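Local coordinates for uncharacterized protein (Sulfolobus solfataricus P2, PDB 2QS7) that is of unproven function but is a putative oxidoreductase of the DsrE/DsrF-like family, whose better-known members take part in sulfur metabolism, at residues Ser11-Ser16 / Ala130-Arg135; Thr18-Met23 / Gln63-Tyr68; Phe42-Gly47 / Phe103-Thr108; Ile51-Leu56 / Leu119-Asp124. One frame throughout, in Å; residues are numbered along the deposited sequence. Where two conformers were deposited one is given.

Contact 1 of 4, residues Ser11-Ser16 / Ala130-Arg135; sequences SIIVFS and ATFLDR
In the parallel-sheet alpha/beta fold of this DsrE/DsrF-like protein, strand 9-14 is covered on one side by helix 129-136, and the ring of F132 makes most of the contact between them. The segment axes of strand 11-14 and helix 130-135 run nearly antiparallel, at 151°, and come within 9.5 Å of each other, a spacing that one large side chain can span. F132 was modelled in two conformers, so its exact ring position is tentative. In the conformer described, F132 CE2 lies 3.9 Å from S11 CB. The backbone oxygen of I12 is beside the same rim, with F132 CZ 3.8 Å from I12 O. Nearer the helix, F132 CD2 packs 4.3 Å from I13 CG1, in the ethyl branch of the isoleucine. All three partners approach the ring obliquely. S11 and I13 alternate with I12, whose side chain turns from the helix to pack on L28 of helix 19-34; beta-branched isoleucines suit both faces of a strand, and the small S11 lets the ring come close to the backbone. With chi1 at -56°, S11 OG stands beside its own backbone N and is hydrogen-bonded to N40 of the adjoining strand. R135 NE also bonds to N40, through OD1, so one asparagine amide serves both segments. The ring of F132 further meets that of F42, their planes about 30° apart. The contact is therefore chiefly van der Waals, the outer ring carbons resting against the strand at S11 and I12, while N40 of strand 38-43 satisfies the buried serine hydroxyl.

Contact 2 of 4, residues Thr18-Met23 / Gln63-Tyr68; sequences TIDKLM and QIDKNY
The backbones come together at the start of helix 19-34, where I19 N donates to Q63 O over 2.8 Å in a nearly straight bond (163° at the hydrogen) and the CA atoms of T18 and Q63 are 5.2 Å apart. The next residue, D20, reaches to the loop: D65 N donates to D20 OD1 at 2.9 Å, arriving from above the carboxylate plane. A chi1 of 54° sets the carboxylate of D20 between its own backbone N and carbonyl carbon, facing the loop. T18 OG1 adds a weak bond to the same OD1, while T18 CB rests 3.3 Å from Q63 O. Beside these polar links, I19 CG2 presses against I64 CD1 at 3.3 Å, tighter than carbons usually pack. D65 OD1 accepts from N67 N, closing an Asx turn, and is also bonded by N67 ND2 of the second subunit. The other oxygen of D20 is taken by W46 NE1 of the third subunit, and Y68 OH bonds to G17 N of that same chain. An aspartate suits position 20 because its two oxygens can serve the loop and a neighbouring subunit together. D20 OD2 and D65 OD2 stand 4.4 Å apart, a like-charge pair that would tend to raise proton affinity; K21 NZ, 5.2 Å from D65 OD2, and the N-H donors to both carboxylates probably offset this.

Contact 3 of 4, residues Phe42-Gly47 / Phe103-Thr108; sequences FFTFWG and FACSTT
F42 turns the edge of its ring to F103 CB, which lies near the ring plane and 3.8 Å from F42 CD1 in the conformer described, one of two deposited. With CG anti to the backbone N (chi1 -176°), the ring extends across to the adjacent strand; its end comes near C105, but how closely is doubtful. Alongside it the strands pair in parallel: F43 N donates to F103 O at 2.9 Å, almost straight at 174°, and F43 O receives C105 N, also at 2.9 Å. Past the strand ends the chemistry becomes polar. C105 is the N-cap of helix 106-111, its SG accepting from T108 N over 3.4 Å, and T108 OG1 shares a hydrogen bond of 2.8 Å with T44 OG1. Threonine suits both places, since each short side chain brings a hydroxyl close to the backbone, and the two pair in a buried setting. Strand 38-43 also pairs with strand 9-14, and on one face of the sheet F42 and F103 both touch V127 of strand 125-127. On the other face F43 packs on V14 and I51, while W46, on helix 45-50, stacks on Y68 of the second subunit.

Contact 4 of 4, residues Ile51-Leu56 / Leu119-Asp124; sequences ITKRSL and LAEFVD
The two backbones are joined by a single bridge between T52 and L119, whose CA atoms are 4.4 Å apart; A120 N donates to I51 O over 2.9 Å, nearly along the C=O axis. After the bridge the chains diverge, the first into helix 53-57 and the second through a type I turn from A120 to V123. I51 is the main apolar group and spreads its branches over L119 and the turn. Its CD1 meets V123 CG2 at 3.6 Å, its CG2 comes to the edge of the F122 ring, 4.1 Å from CZ, and its CG1 packs on L119 CD2. A chi1 of 58° puts CG1 between the backbone N and the carbonyl carbon; with the chain then extended at chi2 (166°), CD1 reaches V123. A little further along, L56 CD1 touches the methyl of A120, CB, at 3.5 Å; the small alanine lets the leucine come down close to the loop. K53 runs out extended alongside L119, its CE 3.4 Å from L119 O. Its NZ makes a long, weak salt bridge with E121 OE2 at 3.4 Å, on the solvent side where charged groups belong, and a weak bond to E117 O. T52 is the N-cap of the helix, OG1 accepting from S55 N at 3.2 Å, and the same hydroxyl bonds to Q49 O. The contact thus joins the start of helix 53-57 to the 119-124 loop, which touches helix 87-97 through F122 and strand 99-105 through L119 and V123; I51 packs on W87 of helix 87-97 as well.

Overall arrangement
Contacts 1 and 3 form the buried core and share a sheet: strands 9-14 and 38-43 are neighbours, and V14 N lies 2.8 Å from F42 O, a probable hydrogen bond between them. Their centres are about 9 Å apart. Contact 1 is helix-on-sheet packing by one aromatic side chain, whereas contact 3 adds strand pairing and a buried hydroxyl bond. Contact 4, partly buried, abuts contact 3 and turns from apolar to charged toward solvent. Contact 2 is partly buried too, and mixes backbone, carboxylate and apolar links; through K21 and L22 it touches the end of contact 1. Contacts 1, 2 and 3 all touch the second subunit, contact 2 the third as well; contact 4 alone touches no other chain.

Contact 1 of 4, residues Ser11-Ser16 / Ala130-Arg135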
loop_
_atom_site.group_PDB
_atom_site.type_symbol
_atom_site.label_atom_id
_atom_site.label_comp_id
_atom_site.label_asym_id
_atom_site.label_seq_id
_atom_site.Cartn_x
_atom_site.Cartn_y
_atom_site.Cartn_z
ATOM N N SER A 11 6.198 10.980 4.464
ATOM C CA SER A 11 5.254 10.593 5.488
ATOM C C SER A 11 4.735 9.211 5.162
ATOM O O SER A 11 4.411 8.897 4.018
ATOM C CB SER A 11 4.118 11.618 5.592
ATOM O OG SER A 11 4.606 12.967 5.842
ATOM N N ILE A 12 4.653 8.370 6.175
ATOM C CA ILE A 12 4.214 6.989 5.963
ATOM C C ILE A 12 3.168 6.595 6.965
ATOM O O ILE A 12 3.350 6.817 8.165
ATOM C CB ILE A 12 5.398 5.991 6.149
ATOM C CG1 ILE A 12 6.577 6.373 5.248
ATOM C CG2 ILE A 12 4.930 4.523 5.897
ATOM C CD1 ILE A 12 7.781 5.409 5.440
ATOM N N ILE A 13 2.065 6.029 6.455
ATOM C CA ILE A 13 1.017 5.449 7.291
ATOM C C ILE A 13 1.419 3.992 7.415
ATOM O O ILE A 13 1.435 3.222 6.429
ATOM C CB ILE A 13 -0.395 5.541 6.709
ATOM C CG1 ILE A 13 -0.794 6.993 6.538
ATOM C CG2 ILE A 13 -1.436 4.805 7.606
ATOM C CD1 ILE A 13 -2.156 7.186 5.794
ATOM N N VAL A 14 1.829 3.632 8.618
ATOM C CA VAL A 14 2.294 2.261 8.899
ATOM C C VAL A 14 1.105 1.505 9.394
ATOM O O VAL A 14 0.801 1.488 10.597
ATOM C CB VAL A 14 3.450 2.224 9.934
ATOM C CG1 VAL A 14 3.978 0.791 10.104
ATOM C CG2 VAL A 14 4.587 3.195 9.529
ATOM N N PHE A 15 0.387 0.918 8.439
ATOM C CA PHE A 15 -0.815 0.124 8.734
ATOM C C PHE A 15 -0.503 -1.322 9.055
ATOM O O PHE A 15 -1.160 -1.959 9.941
ATOM C CB PHE A 15 -1.717 0.171 7.495
ATOM C CG PHE A 15 -2.867 -0.760 7.535
ATOM C CD1 PHE A 15 -4.057 -0.388 8.109
ATOM C CD2 PHE A 15 -2.768 -2.032 7.006
ATOM C CE1 PHE A 15 -5.102 -1.265 8.144
ATOM C CE2 PHE A 15 -3.814 -2.870 7.027
ATOM C CZ PHE A 15 -4.977 -2.501 7.602
ATOM N N SER A 16 0.452 -1.868 8.297
ATOM C CA SER A 16 0.817 -3.298 8.428
ATOM C C SER A 16 1.662 -3.592 9.660
ATOM O O SER A 16 2.322 -2.712 10.213
ATOM C CB SER A 16 1.532 -3.766 7.165
ATOM O OG SER A 16 0.723 -3.515 6.022
ATOM N N ALA A 130 -6.700 13.785 10.454
ATOM C CA ALA A 130 -6.466 15.089 9.875
ATOM C C ALA A 130 -5.090 15.633 10.209
ATOM O O ALA A 130 -4.486 16.401 9.441
ATOM C CB ALA A 130 -7.501 16.120 10.360
ATOM N N THR A 131 -4.640 15.314 11.412
ATOM C CA THR A 131 -3.343 15.786 11.840
ATOM C C THR A 131 -2.302 15.213 10.904
ATOM O O THR A 131 -1.424 15.917 10.413
ATOM C CB THR A 131 -3.107 15.445 13.330
ATOM O OG1 THR A 131 -4.281 15.818 14.109
ATOM C CG2 THR A 131 -1.909 16.189 13.819
ATOM N N PHE A 132 -2.438 13.930 10.594
ATOM C CA PHE A 132 -1.444 13.338 9.733
ATOM C C PHE A 132 -1.558 13.826 8.279
ATOM O O PHE A 132 -0.546 14.073 7.680
ATOM C CB PHE A 132 -1.335 11.809 9.932
ATOM C CG PHE A 132 0.048 11.277 9.672
ATOM C CD1 PHE A 132 1.042 11.403 10.641
ATOM C CD2 PHE A 132 0.371 10.693 8.460
ATOM C CE1 PHE A 132 2.320 10.949 10.399
ATOM C CE2 PHE A 132 1.649 10.229 8.221
ATOM C CZ PHE A 132 2.624 10.366 9.192
ATOM N N LEU A 133 -2.737 14.052 7.766
ATOM C CA LEU A 133 -2.864 14.644 6.483
ATOM C C LEU A 133 -2.190 15.975 6.401
ATOM O O LEU A 133 -1.635 16.350 5.353
ATOM C CB LEU A 133 -4.346 14.924 6.155
ATOM C CG LEU A 133 -5.288 13.967 5.385
ATOM C CD1 LEU A 133 -5.165 12.567 5.831
ATOM C CD2 LEU A 133 -6.731 14.471 5.566
ATOM N N ASP A 134 -2.360 16.780 7.454
ATOM C CA ASP A 134 -1.771 18.088 7.499
ATOM C C ASP A 134 -0.290 17.999 7.461
ATOM O O ASP A 134 0.360 18.702 6.727
ATOM C CB ASP A 134 -2.120 18.779 8.812
ATOM C CG ASP A 134 -3.495 19.455 8.811
ATOM O OD1 ASP A 134 -4.221 19.467 7.785
ATOM O OD2 ASP A 134 -3.821 20.026 9.878
ATOM N N ARG A 135 0.266 17.132 8.292
ATOM C CA ARG A 135 1.726 16.941 8.288
ATOM C C ARG A 135 2.280 16.419 7.018
ATOM O O ARG A 135 3.340 16.851 6.600
ATOM C CB ARG A 135 2.167 15.990 9.422
ATOM C CG ARG A 135 2.818 16.700 10.489
ATOM C CD ARG A 135 3.563 15.859 11.364
ATOM N NE ARG A 135 4.840 16.502 11.600
ATOM C CZ ARG A 135 5.107 17.385 12.544
ATOM N NH1 ARG A 135 4.201 17.800 13.404
ATOM N NH2 ARG A 135 6.335 17.841 12.622
#

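Contact 2 of 4, residues Thr18-Met23 / Gln63-Tyr68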
loop_
_atom_site.group_PDB
_atom_site.type_symbol
_atom_site.label_atom_id
_atom_site.label_comp_id
_atom_site.label_asym_id
_atom_site.label_seq_id
_atom_site.Cartn_x
_atom_site.Cartn_y
_atom_site.Cartn_z
ATOM N N THR A 18 3.380 -6.979 9.861
ATOM C CA THR A 18 4.231 -8.131 9.597
ATOM C C THR A 18 5.662 -7.630 9.431
ATOM O O THR A 18 5.899 -6.505 9.037
ATOM C CB THR A 18 3.750 -8.947 8.381
ATOM O OG1 THR A 18 3.639 -8.092 7.232
ATOM C CG2 THR A 18 2.404 -9.546 8.669
ATOM N N ILE A 19 6.624 -8.491 9.728
ATOM C CA ILE A 19 8.023 -8.103 9.699
ATOM C C ILE A 19 8.485 -7.673 8.315
ATOM O O ILE A 19 9.277 -6.748 8.214
ATOM C CB ILE A 19 8.956 -9.225 10.282
ATOM C CG1 ILE A 19 10.370 -8.705 10.545
ATOM C CG2 ILE A 19 9.017 -10.446 9.371
ATOM C CD1 ILE A 19 10.429 -7.654 11.600
ATOM N N ASP A 20 7.976 -8.316 7.270
ATOM C CA ASP A 20 8.388 -7.978 5.910
ATOM C C ASP A 20 7.920 -6.606 5.494
ATOM O O ASP A 20 8.493 -6.026 4.588
ATOM C CB ASP A 20 7.958 -9.044 4.896
ATOM C CG ASP A 20 6.484 -9.338 4.957
ATOM O OD1 ASP A 20 6.038 -9.808 6.034
ATOM O OD2 ASP A 20 5.791 -9.130 3.930
ATOM N N LYS A 21 6.902 -6.060 6.154
ATOM C CA LYS A 21 6.473 -4.695 5.859
ATOM C C LYS A 21 7.095 -3.682 6.820
ATOM O O LYS A 21 7.354 -2.541 6.459
ATOM C CB LYS A 21 4.961 -4.583 5.809
ATOM C CG LYS A 21 4.376 -5.362 4.627
ATOM C CD LYS A 21 3.157 -4.672 4.026
ATOM C CE LYS A 21 2.517 -5.496 2.909
ATOM N NZ LYS A 21 1.229 -4.909 2.377
ATOM N N LEU A 22 7.391 -4.107 8.033
ATOM C CA LEU A 22 8.012 -3.212 8.990
ATOM C C LEU A 22 9.459 -2.936 8.591
ATOM O O LEU A 22 9.943 -1.839 8.835
ATOM C CB LEU A 22 7.911 -3.777 10.413
ATOM C CG LEU A 22 6.508 -3.812 11.037
ATOM C CD1 LEU A 22 6.463 -4.710 12.281
ATOM C CD2 LEU A 22 6.023 -2.388 11.337
HETATM N N MSE A 23 10.159 -3.907 7.988
HETATM C CA MSE A 23 11.547 -3.667 7.541
HETATM C C MSE A 23 11.678 -2.502 6.556
HETATM O O MSE A 23 12.512 -1.640 6.766
HETATM C CB MSE A 23 12.176 -4.933 6.965
HETATM C CG MSE A 23 12.691 -5.948 8.004
HETATM SE SE MSE A 23 14.029 -5.203 9.243
HETATM C CE MSE A 23 15.081 -4.021 8.046
ATOM N N GLN A 63 6.306 -12.142 12.661
ATOM C CA GLN A 63 5.383 -12.778 11.726
ATOM C C GLN A 63 5.606 -12.271 10.305
ATOM O O GLN A 63 5.551 -11.092 10.072
ATOM C CB GLN A 63 3.910 -12.594 12.176
ATOM C CG GLN A 63 3.547 -11.146 12.648
ATOM C CD GLN A 63 2.036 -10.781 12.566
ATOM O OE1 GLN A 63 1.166 -11.640 12.390
ATOM N NE2 GLN A 63 1.742 -9.483 12.679
ATOM N N ILE A 64 5.893 -13.180 9.379
ATOM C CA ILE A 64 6.008 -12.857 7.960
ATOM C C ILE A 64 4.601 -12.922 7.354
ATOM O O ILE A 64 3.725 -13.641 7.843
ATOM C CB ILE A 64 6.840 -13.920 7.166
ATOM C CG1 ILE A 64 8.276 -14.038 7.658
ATOM C CG2 ILE A 64 6.938 -13.544 5.681
ATOM C CD1 ILE A 64 9.149 -12.907 7.159
ATOM N N ASP A 65 4.385 -12.174 6.284
ATOM C CA ASP A 65 3.129 -12.238 5.551
ATOM C C ASP A 65 2.917 -13.701 5.109
ATOM O O ASP A 65 3.794 -14.293 4.494
ATOM C CB ASP A 65 3.195 -11.290 4.343
ATOM C CG ASP A 65 1.879 -11.182 3.577
ATOM O OD1 ASP A 65 1.119 -12.169 3.517
ATOM O OD2 ASP A 65 1.604 -10.104 2.995
ATOM N N LYS A 66 1.753 -14.263 5.427
ATOM C CA LYS A 66 1.439 -15.629 5.031
ATOM C C LYS A 66 1.604 -15.866 3.518
ATOM O O LYS A 66 1.847 -16.976 3.095
ATOM C CB LYS A 66 0.024 -16.003 5.484
ATOM C CG LYS A 66 -0.164 -16.074 7.008
ATOM C CD LYS A 66 -1.579 -16.521 7.359
ATOM C CE LYS A 66 -1.726 -16.929 8.811
ATOM N NZ LYS A 66 -3.017 -17.666 9.007
ATOM N N ASN A 67 1.470 -14.816 2.708
ATOM C CA ASN A 67 1.642 -14.948 1.257
ATOM C C ASN A 67 3.065 -15.326 0.829
ATOM O O ASN A 67 3.270 -15.853 -0.285
ATOM C CB ASN A 67 1.297 -13.641 0.568
ATOM C CG ASN A 67 -0.153 -13.312 0.641
ATOM O OD1 ASN A 67 -0.982 -14.138 0.349
ATOM N ND2 ASN A 67 -0.470 -12.073 0.970
ATOM N N TYR A 68 4.037 -15.043 1.704
ATOM C CA TYR A 68 5.449 -15.316 1.422
ATOM C C TYR A 68 6.124 -16.139 2.539
ATOM O O TYR A 68 7.318 -15.967 2.773
ATOM C CB TYR A 68 6.225 -13.982 1.228
ATOM C CG TYR A 68 5.497 -12.908 0.411
ATOM C CD1 TYR A 68 5.520 -12.912 -0.979
ATOM C CD2 TYR A 68 4.780 -11.915 1.033
ATOM C CE1 TYR A 68 4.835 -11.945 -1.730
ATOM C CE2 TYR A 68 4.090 -10.932 0.291
ATOM C CZ TYR A 68 4.127 -10.958 -1.096
ATOM O OH TYR A 68 3.454 -10.007 -1.841
#

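Contact 3 of 4, residues Phe42-Gly47 / Phe103-Thr108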
loop_
_atom_site.group_PDB
_atom_site.type_symbol
_atom_site.label_atom_id
_atom_site.label_comp_id
_atom_site.label_asym_id
_atom_site.label_seq_id
_atom_site.Cartn_x
_atom_site.Cartn_y
_atom_site.Cartn_z
ATOM N N PHE A 42 3.139 7.449 10.943
ATOM C CA PHE A 42 1.850 7.344 11.616
ATOM C C PHE A 42 1.466 5.876 11.745
ATOM O O PHE A 42 1.116 5.215 10.755
ATOM C CB PHE A 42 0.776 8.080 10.842
ATOM C CG PHE A 42 -0.555 8.090 11.534
ATOM C CD1 PHE A 42 -0.726 8.780 12.709
ATOM C CD2 PHE A 42 -1.640 7.414 11.009
ATOM C CE1 PHE A 42 -1.959 8.792 13.324
ATOM C CE2 PHE A 42 -2.849 7.446 11.624
ATOM C CZ PHE A 42 -3.008 8.120 12.763
ATOM N N PHE A 43 1.539 5.350 12.972
ATOM C CA PHE A 43 1.235 3.953 13.209
ATOM C C PHE A 43 -0.222 3.770 13.512
ATOM O O PHE A 43 -0.743 4.355 14.451
ATOM C CB PHE A 43 2.086 3.386 14.323
ATOM C CG PHE A 43 3.520 3.257 13.960
ATOM C CD1 PHE A 43 4.353 4.360 14.014
ATOM C CD2 PHE A 43 4.056 2.033 13.578
ATOM C CE1 PHE A 43 5.700 4.262 13.687
ATOM C CE2 PHE A 43 5.419 1.928 13.237
ATOM C CZ PHE A 43 6.236 3.065 13.288
ATOM N N THR A 44 -0.869 2.927 12.725
ATOM C CA THR A 44 -2.287 2.703 12.833
ATOM C C THR A 44 -2.583 1.217 12.666
ATOM O O THR A 44 -1.763 0.460 12.165
ATOM C CB THR A 44 -3.028 3.567 11.789
ATOM O OG1 THR A 44 -4.426 3.553 12.078
ATOM C CG2 THR A 44 -2.776 3.074 10.339
ATOM N N PHE A 45 -3.736 0.793 13.132
ATOM C CA PHE A 45 -4.118 -0.616 13.065
ATOM C C PHE A 45 -3.010 -1.554 13.488
ATOM O O PHE A 45 -2.543 -1.478 14.613
ATOM C CB PHE A 45 -4.683 -0.960 11.666
ATOM C CG PHE A 45 -6.099 -0.506 11.476
ATOM C CD1 PHE A 45 -6.381 0.818 11.114
ATOM C CD2 PHE A 45 -7.162 -1.385 11.728
ATOM C CE1 PHE A 45 -7.718 1.257 10.985
ATOM C CE2 PHE A 45 -8.493 -0.959 11.602
ATOM C CZ PHE A 45 -8.771 0.356 11.233
ATOM N N TRP A 46 -2.571 -2.417 12.594
ATOM C CA TRP A 46 -1.603 -3.454 12.949
ATOM C C TRP A 46 -0.239 -2.887 13.276
ATOM O O TRP A 46 0.515 -3.448 14.079
ATOM C CB TRP A 46 -1.505 -4.469 11.814
ATOM C CG TRP A 46 -2.829 -4.895 11.331
ATOM C CD1 TRP A 46 -3.313 -4.793 10.068
ATOM C CD2 TRP A 46 -3.879 -5.460 12.124
ATOM N NE1 TRP A 46 -4.594 -5.286 10.015
ATOM C CE2 TRP A 46 -4.970 -5.687 11.267
ATOM C CE3 TRP A 46 -4.004 -5.787 13.480
ATOM C CZ2 TRP A 46 -6.176 -6.244 11.715
ATOM C CZ3 TRP A 46 -5.191 -6.317 13.927
ATOM C CH2 TRP A 46 -6.267 -6.555 13.042
ATOM N N GLY A 47 0.067 -1.765 12.647
ATOM C CA GLY A 47 1.328 -1.095 12.871
ATOM C C GLY A 47 1.358 -0.511 14.260
ATOM O O GLY A 47 2.401 -0.427 14.877
ATOM N N PHE A 103 4.147 9.100 15.314
ATOM C CA PHE A 103 2.797 9.339 15.797
ATOM C C PHE A 103 2.022 8.032 15.894
ATOM O O PHE A 103 2.207 7.143 15.089
ATOM C CB PHE A 103 2.051 10.261 14.832
ATOM C CG PHE A 103 2.671 11.611 14.693
ATOM C CD1 PHE A 103 2.473 12.582 15.664
ATOM C CD2 PHE A 103 3.502 11.889 13.642
ATOM C CE1 PHE A 103 3.057 13.826 15.563
ATOM C CE2 PHE A 103 4.081 13.125 13.520
ATOM C CZ PHE A 103 3.855 14.105 14.486
ATOM N N ALA A 104 1.135 7.972 16.877
ATOM C CA ALA A 104 0.248 6.861 17.092
ATOM C C ALA A 104 -1.167 7.329 16.798
ATOM O O ALA A 104 -1.565 8.406 17.201
ATOM C CB ALA A 104 0.359 6.349 18.593
ATOM N N CYS A 105 -1.916 6.497 16.094
ATOM C CA CYS A 105 -3.294 6.750 15.720
ATOM C C CYS A 105 -4.262 6.604 16.881
ATOM O O CYS A 105 -4.409 5.520 17.436
ATOM C CB CYS A 105 -3.683 5.721 14.667
ATOM S SG CYS A 105 -5.429 5.659 14.253
ATOM N N SER A 106 -4.956 7.679 17.221
ATOM C CA SER A 106 -5.873 7.661 18.344
ATOM C C SER A 106 -7.097 6.778 18.121
ATOM O O SER A 106 -7.596 6.199 19.077
ATOM C CB SER A 106 -6.298 9.081 18.702
ATOM O OG SER A 106 -6.885 9.722 17.595
ATOM N N THR A 107 -7.576 6.648 16.884
ATOM C CA THR A 107 -8.773 5.821 16.606
ATOM C C THR A 107 -8.525 4.328 16.826
ATOM O O THR A 107 -9.304 3.650 17.487
ATOM C CB THR A 107 -9.305 6.056 15.188
ATOM O OG1 THR A 107 -9.620 7.436 15.054
ATOM C CG2 THR A 107 -10.584 5.257 14.930
ATOM N N THR A 108 -7.435 3.835 16.271
ATOM C CA THR A 108 -7.006 2.471 16.460
ATOM C C THR A 108 -6.800 2.161 17.932
ATOM O O THR A 108 -7.097 1.049 18.386
ATOM C CB THR A 108 -5.601 2.246 15.793
ATOM O OG1 THR A 108 -5.667 2.485 14.391
ATOM C CG2 THR A 108 -5.057 0.804 16.094
#

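Contact 4 of 4, residues Ile51-Leu56 / Leu119-Asp124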
loop_
_atom_site.group_PDB
_atom_site.type_symbol
_atom_site.label_atom_id
_atom_site.label_comp_id
_atom_site.label_asym_id
_atom_site.label_seq_id
_atom_site.Cartn_x
_atom_site.Cartn_y
_atom_site.Cartn_z
ATOM N N ILE A 51 4.090 -1.252 17.763
ATOM C CA ILE A 51 4.873 -0.329 18.579
ATOM C C ILE A 51 4.418 -0.296 20.048
ATOM O O ILE A 51 4.776 0.612 20.797
ATOM C CB ILE A 51 4.899 1.097 18.030
ATOM C CG1 ILE A 51 3.494 1.686 17.892
ATOM C CG2 ILE A 51 5.587 1.143 16.664
ATOM C CD1 ILE A 51 3.521 3.172 17.677
ATOM N N THR A 52 3.610 -1.270 20.457
ATOM C CA THR A 52 3.258 -1.381 21.873
ATOM C C THR A 52 4.464 -2.039 22.522
ATOM O O THR A 52 5.136 -2.846 21.877
ATOM C CB THR A 52 2.017 -2.277 22.151
ATOM O OG1 THR A 52 2.274 -3.604 21.693
ATOM C CG2 THR A 52 0.763 -1.743 21.455
ATOM N N LYS A 53 4.755 -1.663 23.769
ATOM C CA LYS A 53 5.858 -2.254 24.540
ATOM C C LYS A 53 5.724 -3.756 24.599
ATOM O O LYS A 53 6.720 -4.470 24.499
ATOM C CB LYS A 53 5.869 -1.722 25.972
ATOM C CG LYS A 53 6.266 -0.262 26.098
ATOM C CD LYS A 53 6.120 0.194 27.553
ATOM C CE LYS A 53 6.446 1.678 27.709
ATOM N NZ LYS A 53 6.212 2.160 29.103
ATOM N N ARG A 54 4.493 -4.237 24.765
ATOM C CA ARG A 54 4.264 -5.686 24.816
ATOM C C ARG A 54 4.748 -6.379 23.546
ATOM O O ARG A 54 5.421 -7.404 23.615
ATOM C CB ARG A 54 2.785 -6.040 25.108
ATOM C CG ARG A 54 2.431 -6.033 26.612
ATOM C CD ARG A 54 1.000 -6.487 26.909
ATOM N NE ARG A 54 0.830 -6.807 28.323
ATOM N N SER A 55 4.437 -5.802 22.389
ATOM C CA SER A 55 4.828 -6.410 21.122
ATOM C C SER A 55 6.330 -6.348 20.918
ATOM O O SER A 55 6.954 -7.320 20.495
ATOM C CB SER A 55 4.096 -5.735 19.970
ATOM O OG SER A 55 4.362 -6.383 18.735
ATOM N N LEU A 56 6.911 -5.203 21.242
ATOM C CA LEU A 56 8.343 -4.999 21.061
ATOM C C LEU A 56 9.178 -5.909 21.920
ATOM O O LEU A 56 10.228 -6.354 21.484
ATOM C CB LEU A 56 8.722 -3.539 21.313
ATOM C CG LEU A 56 8.239 -2.600 20.210
ATOM C CD1 LEU A 56 8.367 -1.131 20.595
ATOM C CD2 LEU A 56 9.012 -2.891 18.941
ATOM N N LEU A 119 2.457 2.330 24.871
ATOM C CA LEU A 119 3.246 2.588 23.669
ATOM C C LEU A 119 4.730 2.768 23.940
ATOM O O LEU A 119 5.100 3.219 25.012
ATOM C CB LEU A 119 2.698 3.827 22.965
ATOM C CG LEU A 119 1.289 3.706 22.375
ATOM C CD1 LEU A 119 0.754 5.024 21.771
ATOM C CD2 LEU A 119 1.316 2.610 21.332
ATOM N N ALA A 120 5.565 2.413 22.959
ATOM C CA ALA A 120 7.018 2.581 23.061
ATOM C C ALA A 120 7.344 4.060 23.342
ATOM O O ALA A 120 6.609 4.983 22.929
ATOM C CB ALA A 120 7.710 2.121 21.778
ATOM N N GLU A 121 8.466 4.270 24.023
ATOM C CA GLU A 121 8.900 5.601 24.446
ATOM C C GLU A 121 9.146 6.545 23.280
ATOM O O GLU A 121 8.982 7.752 23.415
ATOM C CB GLU A 121 10.200 5.509 25.258
ATOM C CG GLU A 121 10.092 4.648 26.529
ATOM C CD GLU A 121 9.133 5.213 27.584
ATOM O OE1 GLU A 121 8.816 6.428 27.515
ATOM O OE2 GLU A 121 8.723 4.444 28.496
ATOM N N PHE A 122 9.520 5.979 22.142
ATOM C CA PHE A 122 9.865 6.775 20.996
ATOM C C PHE A 122 8.666 7.378 20.263
ATOM O O PHE A 122 8.844 8.048 19.272
ATOM C CB PHE A 122 10.823 5.990 20.083
ATOM C CG PHE A 122 10.172 5.003 19.143
ATOM C CD1 PHE A 122 8.912 4.482 19.357
ATOM C CD2 PHE A 122 10.906 4.510 18.076
ATOM C CE1 PHE A 122 8.368 3.565 18.467
ATOM C CE2 PHE A 122 10.360 3.578 17.197
ATOM C CZ PHE A 122 9.094 3.111 17.400
ATOM N N VAL A 123 7.449 7.117 20.741
ATOM C CA VAL A 123 6.261 7.730 20.150
ATOM C C VAL A 123 6.225 9.160 20.653
ATOM O O VAL A 123 6.300 9.413 21.855
ATOM C CB VAL A 123 4.977 7.009 20.555
ATOM C CG1 VAL A 123 3.726 7.803 20.130
ATOM C CG2 VAL A 123 4.988 5.567 19.997
ATOM N N ASP A 124 6.133 10.090 19.729
ATOM C CA ASP A 124 6.116 11.504 20.041
ATOM C C ASP A 124 4.730 12.006 20.407
ATOM O O ASP A 124 4.587 12.841 21.273
ATOM C CB ASP A 124 6.680 12.286 18.839
ATOM C CG ASP A 124 8.129 11.936 18.592
ATOM O OD1 ASP A 124 8.915 12.126 19.540
ATOM O OD2 ASP A 124 8.485 11.426 17.509
#